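Local coordinates for protein tRNA uridine(34) acetyltransferase (Methanocaldococcus infernus, PDB 6IA8) that acetylates the wobble uridine at position 34 of tRNA on the way to 5-carboxymethyluridine, using acetyl-CoA, S-adenosyl-L-methionine and an iron-sulfur cluster, at residues V65-S70 against L116-R121; T143-E148 against I190-D195; A162-E167 against K176-A181; Y288-I293 against G305-Y310; A421-R426 against M441-L446. All coordinates share one frame; numbering follows the deposited sequence. Where two conformers were deposited one is given.

Contact 1 (V65-S70 against L116-R121); sequences VAVMTS and LQTRAR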
# COMPACT_ATOMS: atom_id res chain seq x y z
N VAL A 65 7.01 7.97 -6.85
CA VAL A 65 8.45 8.17 -7.00
C VAL A 65 9.10 7.02 -6.23
O VAL A 65 9.17 7.05 -5.00
CB VAL A 65 8.90 9.53 -6.45
CG1 VAL A 65 10.41 9.66 -6.42
CG2 VAL A 65 8.28 10.69 -7.26
N ALA A 66 9.58 6.03 -6.96
CA ALA A 66 10.22 4.85 -6.38
C ALA A 66 11.73 4.99 -6.50
O ALA A 66 12.24 5.19 -7.60
CB ALA A 66 9.76 3.59 -7.10
N VAL A 67 12.43 4.86 -5.38
CA VAL A 67 13.88 5.04 -5.35
C VAL A 67 14.55 3.86 -4.66
O VAL A 67 13.94 3.16 -3.85
CB VAL A 67 14.28 6.34 -4.63
CG1 VAL A 67 13.67 7.56 -5.34
CG2 VAL A 67 13.86 6.30 -3.20
N MET A 68 15.83 3.66 -4.99
CA MET A 68 16.59 2.50 -4.55
C MET A 68 17.68 2.90 -3.57
O MET A 68 18.36 3.92 -3.75
CB MET A 68 17.24 1.80 -5.75
CG MET A 68 16.42 0.68 -6.37
SD MET A 68 16.75 -0.90 -5.59
CE MET A 68 15.44 -1.91 -6.29
N THR A 69 17.85 2.11 -2.52
CA THR A 69 18.90 2.32 -1.55
C THR A 69 20.19 1.63 -1.98
O THR A 69 20.20 0.83 -2.91
CB THR A 69 18.47 1.82 -0.17
OG1 THR A 69 18.11 0.45 -0.27
CG2 THR A 69 17.28 2.63 0.32
N SER A 70 21.28 1.94 -1.27
CA SER A 70 22.58 1.39 -1.61
C SER A 70 22.67 -0.08 -1.21
O SER A 70 22.03 -0.52 -0.26
CB SER A 70 23.70 2.16 -0.90
OG SER A 70 23.94 3.40 -1.52
N LEU A 116 19.25 12.64 -6.41
CA LEU A 116 19.25 12.56 -7.86
C LEU A 116 18.13 11.65 -8.35
O LEU A 116 17.50 11.94 -9.37
CB LEU A 116 20.60 12.08 -8.37
CG LEU A 116 21.81 12.91 -7.94
CD1 LEU A 116 23.09 12.31 -8.52
CD2 LEU A 116 21.65 14.36 -8.39
N GLN A 117 17.89 10.54 -7.66
CA GLN A 117 16.80 9.65 -8.06
C GLN A 117 15.45 10.35 -7.95
O GLN A 117 14.62 10.29 -8.86
CB GLN A 117 16.82 8.39 -7.20
CG GLN A 117 17.94 7.40 -7.52
CD GLN A 117 17.87 6.19 -6.64
OE1 GLN A 117 17.20 5.20 -6.98
NE2 GLN A 117 18.54 6.25 -5.50
N THR A 118 15.21 11.00 -6.83
CA THR A 118 13.93 11.66 -6.64
C THR A 118 13.75 12.79 -7.66
O THR A 118 12.72 12.89 -8.33
CB THR A 118 13.86 12.18 -5.21
OG1 THR A 118 13.99 11.10 -4.28
CG2 THR A 118 12.51 12.90 -4.97
N ARG A 119 14.75 13.66 -7.78
CA ARG A 119 14.66 14.75 -8.75
C ARG A 119 14.42 14.23 -10.16
O ARG A 119 13.56 14.74 -10.90
CB ARG A 119 15.94 15.60 -8.67
CG ARG A 119 16.11 16.59 -9.79
CD ARG A 119 15.46 17.92 -9.51
NE ARG A 119 15.66 18.88 -10.60
CZ ARG A 119 15.05 20.06 -10.67
NH1 ARG A 119 14.22 20.43 -9.70
NH2 ARG A 119 15.26 20.86 -11.70
N ALA A 120 15.19 13.22 -10.58
CA ALA A 120 15.10 12.76 -11.96
C ALA A 120 13.71 12.21 -12.28
O ALA A 120 13.18 12.41 -13.38
CB ALA A 120 16.18 11.69 -12.23
N ARG A 121 13.10 11.51 -11.32
CA ARG A 121 11.76 10.97 -11.54
C ARG A 121 10.73 12.09 -11.64
O ARG A 121 9.82 12.04 -12.47
CB ARG A 121 11.41 10.00 -10.40
CG ARG A 121 10.09 9.27 -10.59
CD ARG A 121 10.06 8.41 -11.84
NE ARG A 121 8.70 7.99 -12.18
CZ ARG A 121 8.35 7.49 -13.36
NH1 ARG A 121 9.26 7.33 -14.31
NH2 ARG A 121 7.10 7.15 -13.58
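Gln117 reaches from its helix to the backbone of Met68 and ties down both backbone polar atoms of that residue with one carboxamide. Gln117 CB starts against the strand's apolar surface, 3.8 Å from Val67 CG1. CG stands anti to the carbonyl carbon (chi1 -74°), and the extended chain beyond it carries the amide past Val67. Gln117 OE1 accepts from Met68 N at 2.9 Å, the donor tilted out of the carboxamide plane, and also rests 3.6 Å from Met68 CB. Gln117 NE2 gives one hydrogen to a lone pair of Met68 O at 2.9 Å, and the bond is almost straight (175°). Bonds running in both directions fix the rotation of the amide and distinguish its oxygen from its nitrogen; NE2 also makes a weak bond to Asp113 O. A leucine here would probably leave Met68 N and O without these mates. Further along, Val67 CG1 lies 3.7 Å from Thr118 OG1, a hydroxyl hydrogen-bonded to Pro114 O, and Val65 CG2 slides past Arg121 CG at 4.0 Å. The axes of 65-68 and 116-121 approach to 8.2 Å, running at 151° to each other. Val65 and Val67 bond through their backbones to strand 134-140, so Gln117 covers the outer edge of the end strand, in a beta-alpha-beta crossover of the kind that builds the radical SAM barrel.

Contact 2 (T143-E148 against I190-D195); sequences TFPARE and IETRPD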
# COMPACT_ATOMS: atom_id res chain seq x y z
N THR A 143 15.78 -3.95 2.68
CA THR A 143 16.72 -3.94 3.78
C THR A 143 16.83 -2.59 4.46
O THR A 143 17.65 -2.43 5.37
CB THR A 143 18.11 -4.38 3.28
OG1 THR A 143 18.58 -3.45 2.30
CG2 THR A 143 18.04 -5.77 2.67
N PHE A 144 16.03 -1.61 4.04
CA PHE A 144 16.20 -0.24 4.54
C PHE A 144 16.09 -0.16 6.05
O PHE A 144 16.93 0.52 6.67
CB PHE A 144 15.17 0.66 3.85
CG PHE A 144 15.36 2.14 4.13
CD1 PHE A 144 16.46 2.81 3.66
CD2 PHE A 144 14.41 2.85 4.85
CE1 PHE A 144 16.61 4.15 3.90
CE2 PHE A 144 14.54 4.18 5.08
CZ PHE A 144 15.63 4.84 4.61
N PRO A 145 15.14 -0.83 6.71
CA PRO A 145 15.03 -0.71 8.17
C PRO A 145 16.18 -1.35 8.91
O PRO A 145 16.35 -1.09 10.11
CB PRO A 145 13.70 -1.41 8.50
CG PRO A 145 12.93 -1.42 7.20
CD PRO A 145 13.98 -1.56 6.14
N ALA A 146 16.99 -2.16 8.25
CA ALA A 146 18.17 -2.75 8.87
C ALA A 146 19.42 -1.89 8.70
O ALA A 146 20.44 -2.17 9.33
CB ALA A 146 18.46 -4.14 8.29
N ARG A 147 19.36 -0.86 7.85
CA ARG A 147 20.51 0.03 7.69
C ARG A 147 20.70 0.91 8.93
O ARG A 147 19.80 1.07 9.76
CB ARG A 147 20.34 0.91 6.45
CG ARG A 147 20.13 0.14 5.15
CD ARG A 147 21.40 -0.58 4.73
NE ARG A 147 22.46 0.36 4.37
CZ ARG A 147 22.63 0.90 3.17
NH1 ARG A 147 21.80 0.59 2.18
NH2 ARG A 147 23.64 1.73 2.94
N GLU A 148 21.89 1.50 9.03
CA GLU A 148 22.16 2.43 10.11
C GLU A 148 21.13 3.56 10.09
O GLU A 148 20.74 4.06 9.03
CB GLU A 148 23.57 3.01 9.95
CG GLU A 148 24.63 2.07 9.37
CD GLU A 148 24.67 2.10 7.84
OE1 GLU A 148 23.77 1.50 7.21
OE2 GLU A 148 25.58 2.75 7.26
N ILE A 190 7.66 2.01 2.86
CA ILE A 190 8.93 1.35 3.10
C ILE A 190 8.72 -0.15 2.93
O ILE A 190 7.79 -0.72 3.51
CB ILE A 190 9.48 1.68 4.50
CG1 ILE A 190 9.73 3.18 4.60
CG2 ILE A 190 10.82 0.93 4.76
CD1 ILE A 190 10.24 3.61 5.92
N GLU A 191 9.54 -0.77 2.11
CA GLU A 191 9.49 -2.22 1.94
C GLU A 191 10.45 -2.85 2.93
O GLU A 191 11.56 -2.35 3.13
CB GLU A 191 9.86 -2.61 0.51
CG GLU A 191 9.05 -1.89 -0.56
CD GLU A 191 9.37 -2.38 -1.96
OE1 GLU A 191 10.41 -3.03 -2.15
OE2 GLU A 191 8.56 -2.13 -2.87
N THR A 192 10.02 -3.95 3.55
CA THR A 192 10.90 -4.58 4.53
C THR A 192 10.62 -6.07 4.66
O THR A 192 9.52 -6.53 4.36
CB THR A 192 10.78 -3.93 5.91
OG1 THR A 192 11.83 -4.38 6.79
CG2 THR A 192 9.40 -4.26 6.52
N ARG A 193 11.63 -6.81 5.11
CA ARG A 193 11.44 -8.21 5.44
C ARG A 193 10.66 -8.30 6.75
O ARG A 193 10.84 -7.46 7.63
CB ARG A 193 12.77 -8.94 5.58
CG ARG A 193 13.68 -8.83 4.37
CD ARG A 193 14.93 -9.69 4.54
NE ARG A 193 15.92 -9.45 3.50
CZ ARG A 193 16.95 -10.25 3.24
NH1 ARG A 193 17.80 -9.95 2.26
NH2 ARG A 193 17.11 -11.37 3.94
N PRO A 194 9.78 -9.29 6.89
CA PRO A 194 8.95 -9.36 8.11
C PRO A 194 9.76 -9.39 9.39
O PRO A 194 9.26 -8.90 10.41
CB PRO A 194 8.16 -10.65 7.93
CG PRO A 194 8.07 -10.83 6.42
CD PRO A 194 9.42 -10.34 5.92
N ASP A 195 10.97 -9.94 9.39
CA ASP A 195 11.77 -10.00 10.61
C ASP A 195 12.57 -8.73 10.87
O ASP A 195 13.26 -8.65 11.89
CB ASP A 195 12.72 -11.21 10.57
CG ASP A 195 13.59 -11.24 9.33
OD1 ASP A 195 13.12 -10.82 8.25
OD2 ASP A 195 14.74 -11.71 9.43
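Van der Waals packing joins Phe144 and Pro145, in the 3-10 turn that follows strand 134-140, to Ile190 and Thr192 at the C-terminal end of the adjacent parallel strand 184-192. Ile190 CG2 serves both side chains of the turn, lying 4.1 Å from Phe144 CD2 and 4.0 Å from Pro145 CG. Phe144 CG, anti to the backbone N (chi1 -172°), carries the ring toward Ile190, and the two side chains cross at about a right angle. Pro145 meets the Thr192 hydroxyl more tightly, with Pro145 CG 3.2 Å from Thr192 OG1 and 3.5 Å from Thr192 CB, while Pro145 CD lies 3.9 Å from Glu191 O. An alanine at Pro145 would probably open a gap beside Ile190 CG2 and the Thr192 side chain, since the ring carbons CG and CD carry the close approaches. In the radical SAM fold, the C-terminal ends of the parallel strands form the side of the barrel on which the family binds its cofactors, although this contact lies away from the annotated sites; the turn leads from one such strand end into helix 149-164. The turn is held by its own backbone, Ala146 N bonding to Thr143 O at 3.0 Å and Arg147 N to Phe144 O at 3.0 Å. Tyr151, Gln152 and Ile156 of helix 149-164 pack on Phe144, and Leu208 of helix 199-208 touches both Phe144 and Ile190.

Contact 3 (A162-E167 against K176-A181); sequences AMNERE and KINETA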
# COMPACT_ATOMS: atom_id res chain seq x y z
N ALA A 162 14.97 17.03 -2.53
CA ALA A 162 14.68 17.09 -3.96
C ALA A 162 13.26 17.56 -4.20
O ALA A 162 13.01 18.33 -5.13
CB ALA A 162 14.88 15.73 -4.61
N MET A 163 12.32 17.11 -3.37
CA MET A 163 10.94 17.58 -3.51
C MET A 163 10.84 19.04 -3.14
O MET A 163 10.10 19.79 -3.78
CB MET A 163 9.99 16.76 -2.65
CG MET A 163 9.97 15.27 -2.98
SD MET A 163 8.81 14.44 -1.86
CE MET A 163 9.65 12.87 -1.66
N ASN A 164 11.53 19.45 -2.06
CA ASN A 164 11.48 20.83 -1.58
C ASN A 164 12.23 21.78 -2.51
O ASN A 164 11.97 22.99 -2.49
CB ASN A 164 12.07 20.96 -0.17
CG ASN A 164 11.32 20.14 0.87
OD1 ASN A 164 10.16 19.79 0.68
ND2 ASN A 164 11.98 19.83 1.97
N GLU A 165 13.17 21.26 -3.28
CA GLU A 165 14.04 22.08 -4.13
C GLU A 165 14.87 23.05 -3.30
O GLU A 165 15.09 24.21 -3.68
CB GLU A 165 13.23 22.83 -5.19
CG GLU A 165 12.59 21.92 -6.23
CD GLU A 165 11.58 22.65 -7.10
OE1 GLU A 165 10.57 22.05 -7.48
OE2 GLU A 165 11.81 23.85 -7.39
N ARG A 166 15.38 22.56 -2.17
CA ARG A 166 16.34 23.33 -1.38
C ARG A 166 17.00 22.42 -0.35
O ARG A 166 16.44 21.39 0.05
CB ARG A 166 15.67 24.52 -0.69
CG ARG A 166 14.52 24.13 0.21
CD ARG A 166 14.32 25.20 1.31
NE ARG A 166 15.37 25.14 2.33
CZ ARG A 166 15.38 25.87 3.44
NH1 ARG A 166 14.39 26.72 3.69
NH2 ARG A 166 16.39 25.74 4.30
N GLU A 167 18.19 22.81 0.08
CA GLU A 167 18.92 22.09 1.11
C GLU A 167 18.23 22.27 2.46
O GLU A 167 17.50 23.23 2.68
CB GLU A 167 20.37 22.58 1.15
CG GLU A 167 21.25 21.88 2.15
CD GLU A 167 21.39 20.39 1.89
OE1 GLU A 167 20.38 19.68 1.98
OE2 GLU A 167 22.52 19.93 1.59
N LYS A 176 9.50 19.54 7.76
CA LYS A 176 8.71 20.74 8.02
C LYS A 176 8.56 21.56 6.76
O LYS A 176 7.47 22.03 6.43
CB LYS A 176 9.37 21.56 9.13
CG LYS A 176 8.61 22.81 9.53
N ILE A 177 9.66 21.73 6.03
CA ILE A 177 9.60 22.47 4.77
C ILE A 177 8.63 21.80 3.81
O ILE A 177 7.86 22.48 3.12
CB ILE A 177 11.01 22.58 4.15
CG1 ILE A 177 11.91 23.45 5.03
CG2 ILE A 177 10.90 23.10 2.71
CD1 ILE A 177 13.39 23.38 4.64
N ASN A 178 8.66 20.47 3.74
CA ASN A 178 7.85 19.76 2.75
C ASN A 178 6.35 19.91 3.02
O ASN A 178 5.55 19.76 2.09
CB ASN A 178 8.22 18.27 2.74
CG ASN A 178 7.56 17.53 1.62
OD1 ASN A 178 6.63 16.79 1.82
ND2 ASN A 178 8.04 17.74 0.42
N GLU A 179 5.95 20.25 4.25
CA GLU A 179 4.53 20.36 4.56
C GLU A 179 3.83 21.38 3.67
O GLU A 179 2.61 21.27 3.47
CB GLU A 179 4.31 20.74 6.03
CG GLU A 179 4.79 19.68 7.00
CD GLU A 179 4.52 20.02 8.43
OE1 GLU A 179 3.80 20.98 8.65
OE2 GLU A 179 5.03 19.31 9.33
N THR A 180 4.58 22.38 3.15
CA THR A 180 4.01 23.41 2.29
C THR A 180 4.77 23.57 0.97
O THR A 180 4.67 24.62 0.32
CB THR A 180 3.97 24.75 3.02
OG1 THR A 180 5.29 25.11 3.43
CG2 THR A 180 3.10 24.69 4.27
N ALA A 181 5.51 22.55 0.56
CA ALA A 181 6.32 22.64 -0.64
C ALA A 181 5.47 22.49 -1.91
O ALA A 181 4.28 22.17 -1.87
CB ALA A 181 7.42 21.56 -0.62
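Asn164 and Asn178 cross at about a right angle, their amide planes 37° apart, and meet through one hydrogen bond. Asn178 ND2 donates to Asn164 OD1 at 3.0 Å; the acceptor lies in the amide plane of Asn178, whereas the donor is tilted 23° from the plane of the Asn164 carbonyl. Asn178 CG stands anti to the backbone N (chi1 -172°), and from it ND2 turns to Asn164 OD1. Asn164 OD1 also sits 3.5 Å from Ala181 CB, at the end of the beta turn from Asn178 to Ala181. Next to this polar pair, Ile177 divides its branches between two partners. Ile177 CG2 packs 3.5 Å from Asn164 CG, while Ile177 CD1 lies over the centre of one face of the Arg166 guanidinium, 3.4 Å from Arg166 CZ. That group is steadied by Glu167 O, which accepts from Arg166 NE at 2.9 Å and from Arg166 NH2 at 3.2 Å. Both asparagines have further partners: Asn164 ND2 bonds to Ala174 O, and Asn178 bonds to His183 O and Cys185 N. The contact joins the C-terminal ends of helices 149-164 and 171-178 just before strand 184-192, with Met163 leading inward to helix 114-127 and strand 134-140.

Contact 4 (Y288-I293 against G305-Y310); sequences YPCLVI and GEFKPY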
# COMPACT_ATOMS: atom_id res chain seq x y z
N TYR A 288 2.58 -11.66 -7.55
CA TYR A 288 3.15 -12.02 -8.85
C TYR A 288 3.72 -13.42 -8.74
O TYR A 288 4.36 -13.72 -7.73
CB TYR A 288 4.24 -11.06 -9.33
CG TYR A 288 4.38 -11.09 -10.85
CD1 TYR A 288 3.57 -10.31 -11.65
CD2 TYR A 288 5.31 -11.93 -11.48
CE1 TYR A 288 3.66 -10.33 -13.01
CE2 TYR A 288 5.42 -11.95 -12.88
CZ TYR A 288 4.58 -11.15 -13.62
OH TYR A 288 4.64 -11.15 -14.99
N PRO A 289 3.53 -14.29 -9.73
CA PRO A 289 4.02 -15.67 -9.60
C PRO A 289 5.53 -15.72 -9.43
O PRO A 289 6.25 -14.85 -9.91
CB PRO A 289 3.59 -16.34 -10.90
CG PRO A 289 3.31 -15.21 -11.86
CD PRO A 289 2.80 -14.08 -10.99
N CYS A 290 5.99 -16.73 -8.70
CA CYS A 290 7.41 -16.94 -8.46
C CYS A 290 8.11 -17.23 -9.78
O CYS A 290 7.60 -18.00 -10.60
CB CYS A 290 7.58 -18.10 -7.49
SG CYS A 290 9.25 -18.36 -6.94
N LEU A 291 9.25 -16.58 -10.00
CA LEU A 291 10.01 -16.68 -11.24
C LEU A 291 11.39 -17.25 -10.94
O LEU A 291 11.86 -17.21 -9.81
CB LEU A 291 10.17 -15.31 -11.92
CG LEU A 291 8.92 -14.51 -12.25
CD1 LEU A 291 9.28 -13.07 -12.60
CD2 LEU A 291 8.14 -15.16 -13.38
N VAL A 292 12.04 -17.74 -12.00
CA VAL A 292 13.42 -18.23 -11.93
C VAL A 292 14.30 -17.18 -12.59
O VAL A 292 14.27 -17.00 -13.81
CB VAL A 292 13.56 -19.59 -12.63
CG1 VAL A 292 15.02 -20.04 -12.60
CG2 VAL A 292 12.65 -20.63 -11.95
N ILE A 293 15.12 -16.51 -11.78
CA ILE A 293 16.11 -15.55 -12.26
C ILE A 293 17.50 -16.09 -11.93
O ILE A 293 17.75 -16.50 -10.79
CB ILE A 293 15.89 -14.16 -11.64
CG1 ILE A 293 14.81 -13.40 -12.41
CG2 ILE A 293 17.18 -13.37 -11.62
CD1 ILE A 293 13.41 -13.89 -12.16
N GLY A 305 16.28 -29.51 -10.55
CA GLY A 305 15.04 -30.21 -10.80
C GLY A 305 14.07 -30.19 -9.64
O GLY A 305 13.15 -31.02 -9.60
N GLU A 306 14.22 -29.25 -8.72
CA GLU A 306 13.37 -29.14 -7.55
C GLU A 306 12.20 -28.17 -7.74
O GLU A 306 11.31 -28.13 -6.88
CB GLU A 306 14.21 -28.69 -6.35
CG GLU A 306 13.43 -28.54 -5.05
CD GLU A 306 14.33 -28.29 -3.84
OE1 GLU A 306 13.81 -28.22 -2.72
OE2 GLU A 306 15.55 -28.17 -4.00
N PHE A 307 12.18 -27.42 -8.83
CA PHE A 307 11.24 -26.30 -8.95
C PHE A 307 10.83 -26.16 -10.40
O PHE A 307 11.69 -25.95 -11.27
CB PHE A 307 11.90 -25.00 -8.43
CG PHE A 307 11.06 -23.76 -8.61
CD1 PHE A 307 9.70 -23.80 -8.41
CD2 PHE A 307 11.64 -22.57 -8.96
CE1 PHE A 307 8.94 -22.67 -8.56
CE2 PHE A 307 10.88 -21.43 -9.12
CZ PHE A 307 9.52 -21.48 -8.92
N LYS A 308 9.54 -26.32 -10.67
CA LYS A 308 8.95 -25.99 -11.96
C LYS A 308 8.00 -24.82 -11.73
O LYS A 308 6.91 -25.02 -11.17
CB LYS A 308 8.19 -27.18 -12.54
N PRO A 309 8.35 -23.60 -12.14
CA PRO A 309 7.48 -22.45 -11.83
C PRO A 309 6.20 -22.52 -12.64
O PRO A 309 6.10 -23.23 -13.65
CB PRO A 309 8.32 -21.23 -12.23
CG PRO A 309 9.21 -21.76 -13.34
CD PRO A 309 9.52 -23.20 -12.94
N TYR A 310 5.21 -21.76 -12.19
CA TYR A 310 3.95 -21.67 -12.90
C TYR A 310 4.19 -21.15 -14.31
O TYR A 310 5.03 -20.27 -14.53
CB TYR A 310 3.01 -20.69 -12.18
CG TYR A 310 2.27 -21.23 -10.97
CD1 TYR A 310 1.52 -20.38 -10.17
CD2 TYR A 310 2.31 -22.57 -10.63
CE1 TYR A 310 0.84 -20.85 -9.06
CE2 TYR A 310 1.62 -23.06 -9.54
CZ TYR A 310 0.88 -22.18 -8.76
OH TYR A 310 0.19 -22.65 -7.67
O HOH W 1 5.77 -20.05 -10.19
O HOH W 2 5.98 -17.99 -13.08
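A cysteine sulfur-aromatic contact between Cys290 and Phe307 lies in a buried apolar cluster in the C-terminal part of the radical SAM region, where the chain leaves strand 284-287. Helix 297-303 links the two segments and ends in a Schellman motif at Gly305, where phi is positive (84°); the chain then runs on to Phe307. Cys290 SG stands 3.7 Å from Phe307 CZ and 4.8 Å from the centroid of the Phe307 ring. The line to that centroid is 57° off the ring normal, an oblique approach. At the neighbouring ring atom, Val292 meets the ring tip to tip, with Val292 CG2 3.4 Å from Phe307 CE2. Val292 CG2 also lies 3.9 Å from Pro309 CG, so Val292 fills the corner between the two residues. With Phe307 CG anti to the backbone N (chi1 175°), the ring extends toward Cys290 and Val292, and one of its faces is covered near the rim by Pro309 N. Leu298 packs on Cys290, and Tyr299 and Trp302 on Val292, so the connecting helix closes over the cluster; strand 344-346 flanks Val292 and Pro309. Two ordered waters make the polar link between the segments. Cys290 O accepts from both: the first, at 2.8 Å, takes the hydrogen of Tyr310 N at 2.7 Å, and the second, 3.0 Å from Cys290 O, donates to Tyr310 O at 2.9 Å.

Contact 5 (A421-R426 against M441-L446); sequences AFLRLR and MLVRQL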
# COMPACT_ATOMS: atom_id res chain seq x y z
N ALA A 421 -14.44 7.15 -2.07
CA ALA A 421 -13.56 7.53 -0.98
C ALA A 421 -13.69 6.50 0.12
O ALA A 421 -14.73 5.85 0.25
CB ALA A 421 -13.92 8.91 -0.44
N PHE A 422 -12.65 6.38 0.94
CA PHE A 422 -12.70 5.42 2.03
C PHE A 422 -11.81 5.89 3.17
O PHE A 422 -10.89 6.70 2.98
CB PHE A 422 -12.34 4.00 1.54
CG PHE A 422 -10.92 3.82 1.15
CD1 PHE A 422 -10.55 3.96 -0.17
CD2 PHE A 422 -9.96 3.45 2.09
CE1 PHE A 422 -9.23 3.79 -0.57
CE2 PHE A 422 -8.62 3.28 1.69
CZ PHE A 422 -8.26 3.46 0.38
N LEU A 423 -12.10 5.36 4.36
CA LEU A 423 -11.35 5.67 5.56
C LEU A 423 -11.20 4.38 6.35
O LEU A 423 -12.17 3.62 6.51
CB LEU A 423 -12.05 6.73 6.41
CG LEU A 423 -11.41 7.17 7.70
CD1 LEU A 423 -11.85 8.61 8.03
CD2 LEU A 423 -11.73 6.26 8.87
N ARG A 424 -9.98 4.14 6.85
CA ARG A 424 -9.64 2.96 7.66
C ARG A 424 -9.50 3.39 9.12
O ARG A 424 -8.58 4.14 9.46
CB ARG A 424 -8.35 2.34 7.16
CG ARG A 424 -8.38 1.81 5.74
CD ARG A 424 -7.09 1.08 5.44
NE ARG A 424 -6.87 0.73 4.04
CZ ARG A 424 -7.43 -0.31 3.43
NH1 ARG A 424 -8.32 -1.05 4.06
NH2 ARG A 424 -7.15 -0.57 2.16
N LEU A 425 -10.46 2.99 9.94
CA LEU A 425 -10.49 3.31 11.37
C LEU A 425 -10.24 2.03 12.17
O LEU A 425 -10.78 0.97 11.85
CB LEU A 425 -11.84 3.88 11.74
CG LEU A 425 -12.04 4.43 13.15
CD1 LEU A 425 -11.23 5.71 13.35
CD2 LEU A 425 -13.54 4.74 13.37
N ARG A 426 -9.41 2.12 13.21
CA ARG A 426 -9.06 0.93 13.97
C ARG A 426 -9.19 1.16 15.47
O ARG A 426 -8.75 2.19 16.00
CB ARG A 426 -7.62 0.48 13.63
CG ARG A 426 -7.14 -0.70 14.52
CD ARG A 426 -5.72 -1.21 14.10
NE ARG A 426 -5.26 -2.26 15.01
CZ ARG A 426 -5.61 -3.53 14.93
NH1 ARG A 426 -6.37 -3.92 13.93
NH2 ARG A 426 -5.17 -4.41 15.82
N MET A 441 -8.62 5.93 19.30
CA MET A 441 -8.96 5.33 18.02
C MET A 441 -7.98 5.82 16.96
O MET A 441 -7.52 6.96 17.01
CB MET A 441 -10.39 5.69 17.61
CG MET A 441 -11.11 4.61 16.80
SD MET A 441 -12.03 3.45 17.88
CE MET A 441 -12.71 2.40 16.61
N LEU A 442 -7.66 4.96 15.99
CA LEU A 442 -6.67 5.29 14.96
C LEU A 442 -7.32 5.42 13.58
O LEU A 442 -7.99 4.49 13.12
CB LEU A 442 -5.58 4.22 14.90
CG LEU A 442 -4.87 3.85 16.22
CD1 LEU A 442 -3.94 2.67 15.95
CD2 LEU A 442 -4.10 5.03 16.74
N VAL A 443 -7.06 6.54 12.91
CA VAL A 443 -7.37 6.69 11.49
C VAL A 443 -6.10 6.32 10.74
O VAL A 443 -5.17 7.11 10.65
CB VAL A 443 -7.83 8.11 11.15
CG1 VAL A 443 -8.01 8.20 9.66
CG2 VAL A 443 -9.14 8.41 11.89
N ARG A 444 -6.06 5.10 10.21
CA ARG A 444 -4.88 4.61 9.51
C ARG A 444 -4.79 5.10 8.08
O ARG A 444 -3.69 5.15 7.52
CB ARG A 444 -4.86 3.08 9.53
CG ARG A 444 -4.99 2.51 10.97
CD ARG A 444 -4.59 1.04 11.04
NE ARG A 444 -5.50 0.19 10.30
CZ ARG A 444 -5.28 -0.32 9.10
NH1 ARG A 444 -6.23 -1.05 8.53
NH2 ARG A 444 -4.11 -0.13 8.48
N GLN A 445 -5.91 5.48 7.48
CA GLN A 445 -5.87 5.97 6.11
C GLN A 445 -7.16 6.73 5.83
O GLN A 445 -8.22 6.32 6.29
CB GLN A 445 -5.76 4.82 5.11
CG GLN A 445 -5.77 5.26 3.63
CD GLN A 445 -5.28 4.18 2.69
OE1 GLN A 445 -5.41 2.98 2.98
NE2 GLN A 445 -4.67 4.59 1.57
N LEU A 446 -7.05 7.82 5.08
CA LEU A 446 -8.18 8.51 4.46
C LEU A 446 -7.79 8.72 3.01
O LEU A 446 -6.75 9.31 2.73
CB LEU A 446 -8.46 9.86 5.11
CG LEU A 446 -9.43 10.76 4.35
CD1 LEU A 446 -10.83 10.14 4.25
CD2 LEU A 446 -9.49 12.14 5.02
O HOH W 3 -4.70 1.00 1.35
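Phe422 opens the pairing by turning the edge of its ring to Gln445, with Phe422 CE2 3.5 Å from Gln445 OE1 and the ring and amide planes 76° apart. Phe422 CG lies between the backbone N and the carbonyl carbon (chi1 69°), and CE2 and CZ of the ring come close to Gln445 CD. Leu423, in a non-hydrogen-bonded pair with Leu446, points to the face shared with Leu425 and Val443, opposite to Arg424 and Gln445; Leu423 CG packs 4.1 Å from Val443 CG1. At Arg424 the register slips. Arg424 N donates to Gln445 O at 2.9 Å, but Arg424 O accepts from Arg444 N at 2.8 Å, so two residues face one: a classic beta bulge. Arg424 NE donates to Gln445 OE1 at 2.9 Å, the oxygen in the guanidinium plane; a water joins Arg424 NH2 to the same oxygen, while NH1 bonds to Trp329 O. Leu425 CD1 packs 3.6 Å from Met441 CG, and Arg426 restores regular pairing, exchanging N-H...O bonds with Leu442. A bulge in the strand corresponding to 440-448 is characteristic of the GNAT fold, and Gln445 and Leu446 probably bind acetyl-CoA, as in relatives. Arg426 forms salt bridges with Glu406 and Asp246, and Arg444 with Glu406 and Asp283. These acids probably offset repulsion among the buried arginines, and the aspartates, from the radical SAM region, tie the two domains together.

Overall arrangement
Contacts 1, 4 and 5 are buried, whereas contacts 2 and 3 are only partly so. Contacts 1 and 2 reach the same parallel sheet and touch where Thr69 CG2 meets Phe144 CD1 at 3.4 Å. Contact 3 adjoins contact 1 on the helical side, through Ala162 CB and Thr118 CG2, 3.7 Å apart. Helix 149-164 follows contact 2 at one end and enters contact 3 at the other. Contact 4 lies across the molecule, its centre about 43 Å from that of contact 3. Contact 5 alone belongs to the acetyltransferase domain. Chemistry follows place: side-chain amides serve contacts 1 and 3, van der Waals packing contact 2, sulfur, ring and waters contact 4, and strand pairing and buried arginines contact 5.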